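Local coordinates for protein HTH-type transcriptional regulator PrpR (Mycobacterium tuberculosis, PDB 6D2S) that regulates transcription of the genes for short-chain fatty acid catabolism, through the glyoxylate and methylcitrate cycles, in Mycobacterium tuberculosis, at residues Arg67-Asp72 with Ala92-Leu97; Asn60-Ala65 with Val75-His80; Ile181-Val186 with Leu265-Ala270; Glu225-Gln230 with Phe241-Thr246. One frame throughout, in Å; residues are numbered along the deposited sequence. Where two conformers were deposited one is given.

Contact 1. Residues Arg67-Asp72 with Ala92-Leu97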
# COMPACT_ATOMS: atom_id res chain seq x y z
N ARG A 67 -9.70 -7.09 11.80
CA ARG A 67 -11.07 -6.61 11.79
C ARG A 67 -12.01 -7.80 11.69
O ARG A 67 -11.61 -8.90 11.29
CB ARG A 67 -11.33 -5.62 10.64
CG ARG A 67 -11.43 -6.30 9.28
CD ARG A 67 -11.69 -5.30 8.14
NE ARG A 67 -11.83 -6.03 6.88
CZ ARG A 67 -10.82 -6.37 6.09
NH1 ARG A 67 -9.57 -6.03 6.40
NH2 ARG A 67 -11.06 -7.05 4.98
N ARG A 68 -13.26 -7.57 12.07
CA ARG A 68 -14.34 -8.54 11.88
C ARG A 68 -15.61 -7.75 11.62
O ARG A 68 -16.02 -6.95 12.47
CB ARG A 68 -14.51 -9.46 13.10
CG ARG A 68 -15.52 -10.59 12.91
CD ARG A 68 -15.04 -11.59 11.87
NE ARG A 68 -16.05 -12.58 11.50
CZ ARG A 68 -16.05 -13.84 11.94
NH1 ARG A 68 -15.10 -14.26 12.76
NH2 ARG A 68 -17.00 -14.67 11.55
N TYR A 69 -16.22 -7.97 10.46
CA TYR A 69 -17.47 -7.30 10.13
C TYR A 69 -18.64 -8.19 10.56
O TYR A 69 -18.63 -9.40 10.31
CB TYR A 69 -17.53 -7.00 8.63
CG TYR A 69 -18.76 -6.22 8.26
CD1 TYR A 69 -19.07 -5.03 8.91
CD2 TYR A 69 -19.61 -6.66 7.25
CE1 TYR A 69 -20.19 -4.31 8.58
CE2 TYR A 69 -20.74 -5.93 6.91
CZ TYR A 69 -21.02 -4.76 7.58
OH TYR A 69 -22.14 -4.04 7.27
N HIS A 70 -19.62 -7.58 11.23
CA HIS A 70 -20.83 -8.24 11.69
C HIS A 70 -21.99 -7.75 10.81
O HIS A 70 -22.67 -6.78 11.15
CB HIS A 70 -21.09 -7.94 13.17
CG HIS A 70 -20.09 -8.55 14.10
ND1 HIS A 70 -20.41 -9.55 15.00
CD2 HIS A 70 -18.76 -8.31 14.27
CE1 HIS A 70 -19.33 -9.89 15.68
NE2 HIS A 70 -18.32 -9.16 15.26
N PRO A 71 -22.25 -8.41 9.68
CA PRO A 71 -23.22 -7.84 8.71
C PRO A 71 -24.64 -7.82 9.22
O PRO A 71 -25.44 -7.01 8.72
CB PRO A 71 -23.08 -8.76 7.50
CG PRO A 71 -22.57 -10.05 8.05
CD PRO A 71 -21.67 -9.68 9.22
N ASP A 72 -25.00 -8.67 10.18
CA ASP A 72 -26.39 -8.76 10.59
C ASP A 72 -26.83 -7.57 11.44
O ASP A 72 -28.03 -7.28 11.49
CB ASP A 72 -26.62 -10.08 11.32
CG ASP A 72 -26.25 -11.28 10.45
OD1 ASP A 72 -27.10 -11.71 9.65
OD2 ASP A 72 -25.10 -11.75 10.53
N ALA A 92 -11.39 1.69 6.00
CA ALA A 92 -11.52 2.02 4.59
C ALA A 92 -11.57 0.77 3.72
O ALA A 92 -12.23 0.77 2.67
CB ALA A 92 -10.36 2.95 4.16
N THR A 93 -10.89 -0.30 4.14
CA THR A 93 -11.01 -1.57 3.43
C THR A 93 -12.45 -2.07 3.46
O THR A 93 -13.02 -2.44 2.43
CB THR A 93 -10.05 -2.61 4.00
OG1 THR A 93 -8.71 -2.19 3.78
CG2 THR A 93 -10.25 -3.97 3.30
N GLN A 94 -13.08 -2.03 4.65
CA GLN A 94 -14.48 -2.44 4.75
C GLN A 94 -15.40 -1.49 3.98
O GLN A 94 -16.40 -1.93 3.39
CB GLN A 94 -14.91 -2.52 6.22
CG GLN A 94 -16.26 -3.21 6.42
CD GLN A 94 -16.19 -4.67 6.01
OE1 GLN A 94 -17.09 -5.20 5.35
NE2 GLN A 94 -15.11 -5.33 6.41
N LEU A 95 -15.07 -0.19 3.96
CA LEU A 95 -15.85 0.77 3.18
C LEU A 95 -15.87 0.38 1.71
O LEU A 95 -16.91 0.45 1.04
CB LEU A 95 -15.28 2.18 3.35
CG LEU A 95 -15.69 3.27 2.34
CD1 LEU A 95 -17.18 3.42 2.24
CD2 LEU A 95 -15.04 4.62 2.71
N ALA A 96 -14.73 -0.06 1.19
CA ALA A 96 -14.69 -0.54 -0.19
C ALA A 96 -15.55 -1.78 -0.37
O ALA A 96 -16.31 -1.88 -1.34
CB ALA A 96 -13.25 -0.84 -0.62
N LEU A 97 -15.42 -2.74 0.54
CA LEU A 97 -16.19 -3.98 0.42
C LEU A 97 -17.69 -3.72 0.43
O LEU A 97 -18.44 -4.43 -0.26
CB LEU A 97 -15.78 -4.94 1.53
CG LEU A 97 -14.33 -5.46 1.41
CD1 LEU A 97 -13.92 -6.30 2.63
CD2 LEU A 97 -14.15 -6.26 0.12

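Contact 2. Residues Asn60-Ala65 with Val75-His80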
# COMPACT_ATOMS: atom_id res chain seq x y z
N ASN A 60 -9.79 -9.23 21.55
CA ASN A 60 -10.22 -10.62 21.37
C ASN A 60 -11.01 -10.84 20.08
O ASN A 60 -11.97 -11.62 20.04
CB ASN A 60 -10.99 -11.14 22.59
CG ASN A 60 -12.27 -10.38 22.85
OD1 ASN A 60 -13.14 -10.28 21.98
ND2 ASN A 60 -12.41 -9.85 24.06
N LEU A 61 -10.58 -10.19 19.01
CA LEU A 61 -11.10 -10.55 17.70
C LEU A 61 -10.70 -11.98 17.36
O LEU A 61 -9.54 -12.36 17.55
CB LEU A 61 -10.57 -9.60 16.63
CG LEU A 61 -11.48 -8.42 16.29
CD1 LEU A 61 -11.59 -7.48 17.47
CD2 LEU A 61 -10.96 -7.70 15.06
N PRO A 62 -11.62 -12.79 16.83
CA PRO A 62 -11.28 -14.18 16.51
C PRO A 62 -10.01 -14.25 15.66
O PRO A 62 -9.85 -13.49 14.71
CB PRO A 62 -12.51 -14.69 15.75
CG PRO A 62 -13.25 -13.44 15.31
CD PRO A 62 -12.98 -12.43 16.37
N ASP A 63 -9.10 -15.14 16.05
CA ASP A 63 -7.91 -15.44 15.26
C ASP A 63 -6.98 -14.23 15.13
O ASP A 63 -6.25 -14.10 14.14
CB ASP A 63 -8.28 -15.97 13.87
CG ASP A 63 -8.97 -17.33 13.92
OD1 ASP A 63 -8.31 -18.32 14.29
OD2 ASP A 63 -10.18 -17.40 13.61
N THR A 64 -7.00 -13.34 16.12
CA THR A 64 -6.17 -12.13 16.11
C THR A 64 -6.26 -11.40 14.78
O THR A 64 -5.30 -10.78 14.31
CB THR A 64 -4.71 -12.46 16.46
OG1 THR A 64 -4.05 -11.28 16.93
CG2 THR A 64 -3.97 -12.99 15.24
N ALA A 65 -7.43 -11.46 14.13
CA ALA A 65 -7.65 -10.69 12.92
C ALA A 65 -7.51 -9.20 13.22
O ALA A 65 -7.57 -8.76 14.37
CB ALA A 65 -9.03 -11.00 12.34
N VAL A 75 -21.99 -3.85 12.27
CA VAL A 75 -20.94 -3.42 13.18
C VAL A 75 -19.61 -3.89 12.62
O VAL A 75 -19.47 -5.06 12.26
CB VAL A 75 -21.14 -3.99 14.60
CG1 VAL A 75 -19.86 -3.81 15.44
CG2 VAL A 75 -22.32 -3.31 15.28
N LEU A 76 -18.62 -2.99 12.58
CA LEU A 76 -17.27 -3.36 12.19
C LEU A 76 -16.38 -3.25 13.42
O LEU A 76 -16.18 -2.15 13.95
CB LEU A 76 -16.73 -2.46 11.07
CG LEU A 76 -15.27 -2.75 10.71
CD1 LEU A 76 -15.12 -4.14 10.10
CD2 LEU A 76 -14.72 -1.69 9.75
N ARG A 77 -15.86 -4.39 13.88
CA ARG A 77 -14.89 -4.40 14.97
C ARG A 77 -13.48 -4.30 14.39
O ARG A 77 -13.14 -4.98 13.42
CB ARG A 77 -15.04 -5.67 15.81
CG ARG A 77 -16.30 -5.63 16.65
CD ARG A 77 -16.69 -7.03 17.11
NE ARG A 77 -15.67 -7.62 17.97
CZ ARG A 77 -15.36 -8.91 17.98
NH1 ARG A 77 -15.98 -9.75 17.15
NH2 ARG A 77 -14.44 -9.37 18.81
N VAL A 78 -12.67 -3.44 14.99
CA VAL A 78 -11.32 -3.15 14.51
C VAL A 78 -10.38 -3.37 15.69
O VAL A 78 -10.67 -2.94 16.81
CB VAL A 78 -11.20 -1.71 13.97
CG1 VAL A 78 -9.76 -1.40 13.57
CG2 VAL A 78 -12.15 -1.52 12.79
N ALA A 79 -9.27 -4.07 15.43
CA ALA A 79 -8.38 -4.51 16.50
C ALA A 79 -7.79 -3.33 17.26
O ALA A 79 -7.24 -2.40 16.67
CB ALA A 79 -7.25 -5.37 15.92
N HIS A 80 -7.85 -3.42 18.59
CA HIS A 80 -7.38 -2.34 19.46
C HIS A 80 -5.86 -2.16 19.40
O HIS A 80 -5.36 -1.07 19.67
CB HIS A 80 -7.81 -2.61 20.90
CG HIS A 80 -6.97 -3.65 21.59
ND1 HIS A 80 -6.92 -4.96 21.17
CD2 HIS A 80 -6.11 -3.54 22.63
CE1 HIS A 80 -6.07 -5.63 21.94
NE2 HIS A 80 -5.57 -4.79 22.83

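Contact 3. Residues Ile181-Val186 with Leu265-Ala270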
# COMPACT_ATOMS: atom_id res chain seq x y z
N ILE A 181 7.51 9.08 -9.48
CA ILE A 181 8.65 8.26 -9.94
C ILE A 181 8.18 6.83 -10.15
O ILE A 181 7.48 6.27 -9.28
CB ILE A 181 9.78 8.30 -8.90
CG1 ILE A 181 10.37 9.70 -8.81
CG2 ILE A 181 10.84 7.23 -9.25
CD1 ILE A 181 11.35 9.89 -7.62
N PRO A 182 8.52 6.17 -11.27
CA PRO A 182 8.14 4.76 -11.44
C PRO A 182 9.03 3.87 -10.59
O PRO A 182 10.26 3.86 -10.76
CB PRO A 182 8.35 4.51 -12.94
CG PRO A 182 8.75 5.81 -13.54
CD PRO A 182 9.17 6.74 -12.46
N PHE A 183 8.43 3.11 -9.67
CA PHE A 183 9.17 2.25 -8.76
C PHE A 183 8.90 0.78 -9.04
O PHE A 183 7.81 0.41 -9.48
CB PHE A 183 8.81 2.52 -7.29
CG PHE A 183 9.32 3.82 -6.74
CD1 PHE A 183 10.67 4.00 -6.48
CD2 PHE A 183 8.43 4.86 -6.44
CE1 PHE A 183 11.13 5.19 -5.94
CE2 PHE A 183 8.88 6.05 -5.90
CZ PHE A 183 10.23 6.22 -5.65
N ILE A 184 9.91 -0.06 -8.77
CA ILE A 184 9.71 -1.48 -8.50
C ILE A 184 9.52 -1.64 -7.00
O ILE A 184 10.36 -1.18 -6.22
CB ILE A 184 10.92 -2.31 -8.98
CG1 ILE A 184 11.15 -2.15 -10.48
CG2 ILE A 184 10.74 -3.77 -8.56
CD1 ILE A 184 12.50 -2.67 -10.92
N PHE A 185 8.44 -2.30 -6.60
CA PHE A 185 8.17 -2.57 -5.19
C PHE A 185 8.54 -4.02 -4.88
O PHE A 185 8.11 -4.93 -5.59
CB PHE A 185 6.70 -2.29 -4.87
CG PHE A 185 6.28 -2.69 -3.49
CD1 PHE A 185 5.84 -3.99 -3.23
CD2 PHE A 185 6.28 -1.78 -2.45
CE1 PHE A 185 5.43 -4.36 -1.95
CE2 PHE A 185 5.86 -2.14 -1.17
CZ PHE A 185 5.44 -3.43 -0.92
N VAL A 186 9.33 -4.22 -3.84
CA VAL A 186 9.77 -5.56 -3.45
C VAL A 186 9.53 -5.75 -1.96
O VAL A 186 9.93 -4.91 -1.14
CB VAL A 186 11.26 -5.81 -3.77
CG1 VAL A 186 11.70 -7.17 -3.21
CG2 VAL A 186 11.49 -5.75 -5.27
N LEU A 265 11.97 -0.13 -2.42
CA LEU A 265 11.63 0.49 -3.68
C LEU A 265 12.89 0.67 -4.50
O LEU A 265 13.93 1.08 -3.96
CB LEU A 265 10.97 1.87 -3.47
CG LEU A 265 9.61 1.87 -2.80
CD1 LEU A 265 9.20 3.32 -2.52
CD2 LEU A 265 8.59 1.18 -3.71
N GLY A 266 12.79 0.41 -5.79
CA GLY A 266 13.88 0.70 -6.71
C GLY A 266 13.38 1.52 -7.87
O GLY A 266 12.31 1.25 -8.42
N CYS A 267 14.16 2.53 -8.25
CA CYS A 267 13.82 3.34 -9.41
C CYS A 267 15.04 3.47 -10.31
O CYS A 267 16.19 3.33 -9.86
CB CYS A 267 13.30 4.74 -9.04
SG CYS A 267 14.49 5.84 -8.22
N ASP A 268 14.79 3.74 -11.58
CA ASP A 268 15.89 3.94 -12.52
C ASP A 268 16.84 4.98 -11.96
O ASP A 268 16.42 6.01 -11.42
CB ASP A 268 15.38 4.39 -13.88
CG ASP A 268 16.41 4.19 -14.99
OD1 ASP A 268 16.32 3.19 -15.73
OD2 ASP A 268 17.32 5.04 -15.11
N LEU A 269 18.13 4.72 -12.10
CA LEU A 269 19.09 5.70 -11.63
C LEU A 269 18.80 7.08 -12.20
O LEU A 269 19.08 8.09 -11.54
CB LEU A 269 20.51 5.23 -11.97
CG LEU A 269 21.62 5.88 -11.17
CD1 LEU A 269 21.40 5.71 -9.68
CD2 LEU A 269 22.98 5.31 -11.61
N ALA A 270 18.21 7.15 -13.40
CA ALA A 270 17.90 8.44 -14.03
C ALA A 270 16.76 9.20 -13.35
O ALA A 270 16.56 10.38 -13.67
CB ALA A 270 17.55 8.22 -15.50
O HOH W 1 12.28 4.12 -12.45

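Contact 4. Residues Glu225-Gln230 with Phe241-Thr246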
# COMPACT_ATOMS: atom_id res chain seq x y z
N GLU A 225 15.45 -1.86 11.07
CA GLU A 225 14.84 -0.55 11.26
C GLU A 225 15.74 0.60 10.82
O GLU A 225 15.50 1.76 11.19
CB GLU A 225 14.39 -0.37 12.71
CG GLU A 225 13.36 -1.42 13.12
CD GLU A 225 12.55 -1.02 14.34
OE1 GLU A 225 12.95 -0.07 15.04
OE2 GLU A 225 11.51 -1.66 14.59
N ARG A 226 16.77 0.32 10.03
CA ARG A 226 17.61 1.34 9.43
C ARG A 226 17.47 1.26 7.92
O ARG A 226 17.41 0.17 7.35
CB ARG A 226 19.08 1.18 9.83
CG ARG A 226 20.02 2.19 9.19
CD ARG A 226 19.66 3.62 9.56
NE ARG A 226 20.61 4.59 9.04
CZ ARG A 226 20.52 5.15 7.83
NH1 ARG A 226 19.52 4.83 7.03
NH2 ARG A 226 21.44 6.02 7.44
N ILE A 227 17.40 2.42 7.27
CA ILE A 227 17.29 2.44 5.82
C ILE A 227 18.62 2.01 5.20
O ILE A 227 19.70 2.45 5.62
CB ILE A 227 16.86 3.83 5.33
CG1 ILE A 227 15.33 3.94 5.42
CG2 ILE A 227 17.38 4.10 3.92
CD1 ILE A 227 14.78 5.22 4.88
N VAL A 228 18.54 1.11 4.23
CA VAL A 228 19.70 0.62 3.50
C VAL A 228 19.52 1.05 2.05
O VAL A 228 18.44 0.86 1.47
CB VAL A 228 19.85 -0.91 3.62
CG1 VAL A 228 21.00 -1.40 2.75
CG2 VAL A 228 20.09 -1.29 5.07
N ARG A 229 20.55 1.68 1.48
CA ARG A 229 20.48 2.23 0.14
C ARG A 229 21.60 1.64 -0.71
O ARG A 229 22.73 1.50 -0.25
CB ARG A 229 20.63 3.75 0.13
CG ARG A 229 19.58 4.51 0.91
CD ARG A 229 20.01 5.96 1.08
NE ARG A 229 20.93 6.12 2.21
CZ ARG A 229 21.70 7.19 2.40
NH1 ARG A 229 21.70 8.18 1.52
NH2 ARG A 229 22.50 7.25 3.46
N GLN A 230 21.29 1.31 -1.96
CA GLN A 230 22.35 0.84 -2.83
C GLN A 230 21.94 0.99 -4.28
O GLN A 230 20.77 1.22 -4.61
CB GLN A 230 22.73 -0.61 -2.53
CG GLN A 230 21.58 -1.57 -2.53
CD GLN A 230 21.97 -2.89 -1.89
OE1 GLN A 230 21.47 -3.26 -0.82
NE2 GLN A 230 22.89 -3.59 -2.54
N PHE A 241 18.38 2.60 -8.29
CA PHE A 241 18.65 3.05 -6.93
C PHE A 241 17.61 2.43 -6.01
O PHE A 241 16.40 2.56 -6.26
CB PHE A 241 18.63 4.58 -6.85
CG PHE A 241 19.18 5.11 -5.56
CD1 PHE A 241 20.43 5.69 -5.52
CD2 PHE A 241 18.45 5.01 -4.39
CE1 PHE A 241 20.95 6.17 -4.33
CE2 PHE A 241 18.97 5.49 -3.20
CZ PHE A 241 20.21 6.08 -3.17
N TRP A 242 18.07 1.75 -4.97
CA TRP A 242 17.21 0.96 -4.10
C TRP A 242 17.24 1.51 -2.68
O TRP A 242 18.31 1.86 -2.17
CB TRP A 242 17.66 -0.51 -4.09
CG TRP A 242 17.32 -1.24 -5.37
CD1 TRP A 242 18.13 -1.42 -6.46
CD2 TRP A 242 16.08 -1.88 -5.68
NE1 TRP A 242 17.46 -2.13 -7.43
CE2 TRP A 242 16.20 -2.43 -6.97
CE3 TRP A 242 14.88 -2.05 -4.98
CZ2 TRP A 242 15.17 -3.14 -7.58
CZ3 TRP A 242 13.85 -2.74 -5.59
CH2 TRP A 242 14.01 -3.28 -6.88
N VAL A 243 16.07 1.59 -2.06
CA VAL A 243 15.94 1.97 -0.66
C VAL A 243 15.07 0.92 0.02
O VAL A 243 14.02 0.56 -0.52
CB VAL A 243 15.34 3.37 -0.50
CG1 VAL A 243 15.29 3.77 0.97
CG2 VAL A 243 16.14 4.39 -1.31
N ALA A 244 15.52 0.41 1.16
CA ALA A 244 14.84 -0.70 1.82
C ALA A 244 14.90 -0.54 3.33
O ALA A 244 15.82 0.08 3.88
CB ALA A 244 15.44 -2.06 1.43
N LYS A 245 13.92 -1.12 4.01
CA LYS A 245 13.95 -1.17 5.46
C LYS A 245 13.11 -2.35 5.93
O LYS A 245 12.15 -2.74 5.25
CB LYS A 245 13.42 0.14 6.07
CG LYS A 245 13.71 0.30 7.54
CD LYS A 245 13.36 1.70 8.02
CE LYS A 245 11.91 1.78 8.45
NZ LYS A 245 11.62 3.06 9.16
N THR A 246 13.46 -2.90 7.09
CA THR A 246 12.58 -3.85 7.73
C THR A 246 11.35 -3.12 8.27
O THR A 246 11.39 -1.92 8.54
CB THR A 246 13.27 -4.60 8.88
OG1 THR A 246 13.74 -3.66 9.86
CG2 THR A 246 14.43 -5.43 8.37
O HOH W 2 16.37 -2.07 7.89

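Contact 1. Residues Arg67-Asp72 with Ala92-Leu97
The ring of Tyr69 and the side-chain amide of Gln94 are stacked, with their planes 18° apart. The amide lies over one face of the ring, displaced toward its rim. The amide carbon CD of Gln94 is 3.8 Å from Tyr69 CG. On the opposite face of the ring sits the backbone N of Pro71, again near the rim. The guanidinium of Arg67 is the second flat group. Thr93 CG2 lies over one of its faces, 3.6 Å from Arg67 NH2. The amide of Gln94 comes to its edge, and the two planes are turned 53° from each other. Leu97 CD1 approaches Arg67 NH2 obliquely, at 3.8 Å. One amide thus serves both strand side chains, lying flat on the tyrosine and meeting the arginine at its rim. Here strand 67-70, an outer strand of the three-stranded mixed sheet, packs on helix 84-99 within the IrrE N-terminal-like domain. The axes of the short segments 67-70 and 92-97 approach to 10.4 Å, with their directions 37° apart. Arg67 and Tyr69 alternate with Arg68, so both point their CB toward the helix while that of Arg68 points away. The Arg67 chain is extended from CG to NE, and it reaches the helix. Its NH1 is hydrogen-bonded to Gln90 OE1, one turn before Gln94, so the charged end has a polar partner on the same helix. Thr93 OG1 is turned to the helix backbone and bonds to Phe89 O, while its methyl CG2 meets the guanidinium. Leu76 of the neighbouring strand touches Arg67, Tyr69 and Gln94.

Contact 2. Residues Asn60-Ala65 with Val75-His80
Arg77 meets Leu61 across this contact, and its side chain can be followed outward from strand 75-79. CB points toward the loop 60-65. CG is anti to the carbonyl carbon (chi1 -72°), and the chain bends at chi3 (63°), which sets NE. Leu61 CD1 then lies 4.1 Å from Arg77 NE and equally far from CZ. Leu61 was modelled in two conformers, and its distances here are those of one. The two side chains slide past each other in opposite directions. Leu61 CG sits over one face of the guanidinium, displaced toward the rim. At the tip, Arg77 NH1 has Pro62 CD at 4.1 Å, approaching obliquely. Arg77 NH2 is 3.7 Å from Leu61 CD1. Asn60 O lies at the guanidinium edge, in its plane, 3.6 Å from Arg77 NH2. The loop 60-65 leads from strand 54-58 to strand 67-70, the two outer strands of the mixed sheet in the IrrE N-terminal-like domain. It packs beside the middle strand, 75-79. The stronger polar partners of Arg77 come from the strands and their ends: NE forms a salt bridge with Asp58, and NH1 is hydrogen-bonded to His70 NE2. These two bonds probably fix the rotation of the flat group. Further along the strand, Leu61 CD2 lies 4.0 Å from Ala79 N and touches the methyl of Ala79 more loosely. Ala65 O lies 3.7 Å from Ala79 CB.

Contact 3. Residues Ile181-Val186 with Leu265-Ala270
Leu265 and Phe183 form the apolar centre. Leu265 CD1 sits over the middle of the phenyl face, 4.1 Å from the ring centroid and 3° off the normal, a CH-pi contact. The opposite face of the ring carries Ile181 CG2, displaced toward the rim. Leu265 CB touches Phe183 CD1 at 3.7 Å. The other methyl of Leu265, CD2, reaches the edge of the Phe185 ring. Cys267 adds an oblique sulfur-aromatic contact to Phe183. Its SG lies between the backbone N and the carbonyl carbon (chi1 66°), and its CB rests 3.5 Å from Ile181 CG2. Strands 183-189 and 261-268 are antiparallel neighbours in the five-stranded sheet of the C-terminal domain, assigned to the GAF clan by sequence. Phe183, Phe185, Leu265 and Cys267 share one face of it, where Leu170 and Cys167 of helix 163-170 pack. Ile184 projects on the other face, where it touches Trp242. Ile184 and Gly266 form a hydrogen-bonded pair: Ile184 N donates to Gly266 O at 2.8 Å, and Gly266 N donates back to Ile184 O at 2.9 Å. Toward the strand end a water takes over the bridging. It donates to Pro182 O at 2.6 Å and accepts from Asp268 N at 2.7 Å. Beyond it, Asp268 OD2 accepts from Ala270 N in an Asx turn, using its anti lone pair, and Asp268 OD1 forms a salt bridge with Arg238.

Contact 4. Residues Glu225-Gln230 with Phe241-Thr246
Val228 and Ala244 are a hydrogen-bonded pair of antiparallel strands. Val228 N donates to Ala244 O at 2.9 Å, and Ala244 N donates to Val228 O at 3.0 Å. Gln230 and Trp242 repeat the pattern. Trp242 N donates to Gln230 O at 2.8 Å, and Gln230 N donates to Trp242 O. Between them Arg229 and Val243 are a non-hydrogen-bonded pair, their side chains side by side and pointing the same way. Ile227 CG2 meets Val243 CG1 at 3.6 Å. Phe241 brings its CZ to 4.1 Å from Arg229 CB. At the other end Lys245 CD passes 3.8 Å from Glu225 O. Before the strand proper, the chain is held by Thr246. Its OG1, set between the backbone N and the carbonyl carbon (chi1 58°), accepts from Glu225 N at 2.8 Å. The arrangement is a beta hairpin of strands 228-233 and 239-247, at one margin of the five-stranded sheet in the C-terminal domain. Outside partners position the charged ends: Lys245 NZ forms a salt bridge with Asp153, and Arg229 NH1 is hydrogen-bonded to Tyr277 O. Tyr277 also touches Ile227 and Val243. The four hydrogen bonds of the ladder join backbone N and O atoms. Past the strand pairing, the hydroxyl of Thr246 satisfies the N-H of Glu225, so the polar backbone keeps a partner there as the chain leaves the sheet.

In the fold
The contacts fall into two pairs: contacts 1 and 2 in the IrrE N-terminal-like domain, contacts 3 and 4 in the C-terminal regulator domain. Contacts 1 and 2 share the mixed sheet, where Arg68 N lies 2.9 Å from Arg77 O, probably a hydrogen bond. Contacts 3 and 4 share the antiparallel sheet, their centres about 12 Å apart. Leu265 N and Val243 O, 2.9 Å apart, are probably hydrogen-bonded. Contact 4 falls within the chain between the two segments of contact 3. Contacts 1 and 3 have centres about 33 Å apart, on opposite sides of the chain's centre. The Pro182 side chain is about 8 Å from a bound sodium, that of Glu225 about 8 Å from calcium.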